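Local coordinates for DUF5642 domain-containing protein (Mycobacterium smegmatis, PDB 4TMD) that is of unknown function but belongs to the DUF5642 family, within the Mog1p/PsbP clan, and is probably a mycobacterial lipoprotein in its full-length form, at residues P121-A126 with E184-A189. Residues are numbered along the deposited sequence; the frame is centred on the assembly and turned at random.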
loop_
_atom_site.group_PDB
_atom_site.type_symbol
_atom_site.label_atom_id
_atom_site.label_comp_id
_atom_site.label_asym_id
_atom_site.label_seq_id
_atom_site.Cartn_x
_atom_site.Cartn_y
_atom_site.Cartn_z
ATOM N N PRO A 121 7.403 6.985 -7.054
ATOM C CA PRO A 121 7.758 8.353 -7.462
ATOM C C PRO A 121 8.647 9.102 -6.477
ATOM O O PRO A 121 8.591 8.868 -5.261
ATOM C CB PRO A 121 6.398 9.050 -7.562
ATOM C CG PRO A 121 5.536 8.288 -6.571
ATOM C CD PRO A 121 5.966 6.859 -6.737
ATOM N N GLN A 122 9.450 10.017 -7.011
ATOM C CA GLN A 122 10.198 10.947 -6.178
ATOM C C GLN A 122 9.208 11.897 -5.550
ATOM O O GLN A 122 8.416 12.508 -6.256
ATOM C CB GLN A 122 11.229 11.736 -6.991
ATOM C CG GLN A 122 12.118 12.650 -6.140
ATOM C CD GLN A 122 13.142 13.393 -6.984
ATOM O OE1 GLN A 122 14.145 12.818 -7.426
ATOM N NE2 GLN A 122 12.884 14.676 -7.232
ATOM N N ILE A 123 9.249 12.020 -4.231
ATOM C CA ILE A 123 8.423 12.997 -3.540
ATOM C C ILE A 123 9.297 13.819 -2.600
ATOM O O ILE A 123 10.004 13.262 -1.766
ATOM C CB ILE A 123 7.283 12.339 -2.735
ATOM C CG1 ILE A 123 6.298 11.632 -3.670
ATOM C CG2 ILE A 123 6.546 13.411 -1.888
ATOM C CD1 ILE A 123 5.134 10.966 -2.943
ATOM N N ASP A 124 9.243 15.139 -2.742
ATOM C CA ASP A 124 10.087 16.032 -1.944
ATOM C C ASP A 124 9.971 15.783 -0.449
ATOM O O ASP A 124 8.863 15.741 0.108
ATOM C CB ASP A 124 9.752 17.491 -2.244
ATOM C CG ASP A 124 10.166 17.904 -3.649
ATOM O OD1 ASP A 124 11.093 17.273 -4.206
ATOM O OD2 ASP A 124 9.563 18.855 -4.199
ATOM N N ASP A 125 11.129 15.604 0.182
ATOM C CA ASP A 125 11.226 15.416 1.622
ATOM C C ASP A 125 10.405 14.229 2.100
ATOM O O ASP A 125 9.801 14.268 3.171
ATOM C CB ASP A 125 10.785 16.683 2.349
ATOM C CG ASP A 125 11.639 17.873 1.990
ATOM O OD1 ASP A 125 12.887 17.746 2.055
ATOM O OD2 ASP A 125 11.062 18.923 1.624
ATOM N N ALA A 126 10.372 13.182 1.290
ATOM C CA ALA A 126 9.698 11.951 1.663
ATOM C C ALA A 126 10.519 10.797 1.129
ATOM O O ALA A 126 11.268 10.960 0.163
ATOM C CB ALA A 126 8.260 11.913 1.106
ATOM N N GLU A 184 0.630 8.303 -9.278
ATOM C CA GLU A 184 0.153 9.691 -9.224
ATOM C C GLU A 184 -0.742 9.934 -8.026
ATOM O O GLU A 184 -0.690 11.008 -7.405
ATOM C CB GLU A 184 -0.571 10.062 -10.521
ATOM C CG GLU A 184 0.381 9.990 -11.713
ATOM C CD GLU A 184 -0.302 10.149 -13.052
ATOM O OE1 GLU A 184 -1.549 10.281 -13.088
ATOM O OE2 GLU A 184 0.425 10.134 -14.070
ATOM N N LEU A 185 -1.562 8.944 -7.665
ATOM C CA LEU A 185 -2.350 9.074 -6.441
ATOM C C LEU A 185 -1.452 9.270 -5.208
ATOM O O LEU A 185 -1.823 9.993 -4.289
ATOM C CB LEU A 185 -3.247 7.847 -6.222
ATOM C CG LEU A 185 -4.509 7.774 -7.087
ATOM C CD1 LEU A 185 -5.182 6.424 -6.875
ATOM C CD2 LEU A 185 -5.471 8.904 -6.718
ATOM N N LEU A 186 -0.293 8.611 -5.178
ATOM C CA LEU A 186 0.594 8.748 -4.024
ATOM C C LEU A 186 1.123 10.178 -3.914
ATOM O O LEU A 186 1.095 10.785 -2.848
ATOM C CB LEU A 186 1.757 7.769 -4.108
ATOM C CG LEU A 186 2.750 7.906 -2.951
ATOM C CD1 LEU A 186 2.161 7.342 -1.657
ATOM C CD2 LEU A 186 4.089 7.235 -3.301
ATOM N N SER A 187 1.603 10.719 -5.026
ATOM C CA SER A 187 2.094 12.084 -5.033
ATOM C C SER A 187 0.992 13.074 -4.681
ATOM O O SER A 187 1.206 14.027 -3.920
ATOM C CB SER A 187 2.683 12.413 -6.398
ATOM O OG SER A 187 3.776 11.563 -6.655
ATOM N N ALA A 188 -0.193 12.852 -5.236
ATOM C CA ALA A 188 -1.289 13.775 -5.016
ATOM C C ALA A 188 -1.748 13.728 -3.562
ATOM O O ALA A 188 -2.064 14.770 -2.980
ATOM C CB ALA A 188 -2.458 13.472 -5.976
ATOM N N ALA A 189 -1.774 12.528 -2.976
ATOM C CA ALA A 189 -2.234 12.363 -1.603
ATOM C C ALA A 189 -1.280 13.025 -0.619
ATOM O O ALA A 189 -1.707 13.618 0.373
ATOM C CB ALA A 189 -2.385 10.891 -1.258
HETATM O O HOH W 1 6.041 13.271 -6.859
#
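The oxygen of water 1 is gripped by two hydrogen bonds, giving one to Q122 O at 2.6 Å and bonded to S187 OG at 2.8 Å. No direct hydrogen bond joins loop 121-126 to helix segment 184-189, so this water is the polar link in a contact otherwise made by van der Waals packing. The S187 hydroxyl reaches it because OG stands anti to the carbonyl carbon (chi1 -62°), which also brings OG alongside the P121 ring, 3.7 Å from P121 CG. That same CG meets L186 CD2 at 3.7 Å, the ring and the leucine branch crossing obliquely. I123, two residues on from P121, has an extended chain (chi2 -180°) that lays CD1 against both L186 and S187, 3.9 Å from L186 CG and equally 3.9 Å from S187 CA. L186, with CG anti to its backbone N (chi1 178°), also packs on V160 and V162 of the sheet, joining loop, helix and strand. Beyond, I123 to A126 form a type II turn, and D124 O accepts from R194. Here a strand-connecting loop packs against the flank of a C-terminal helix laid across an antiparallel sheet, an alpha+beta arrangement consistent with the Mog1p/PsbP clan.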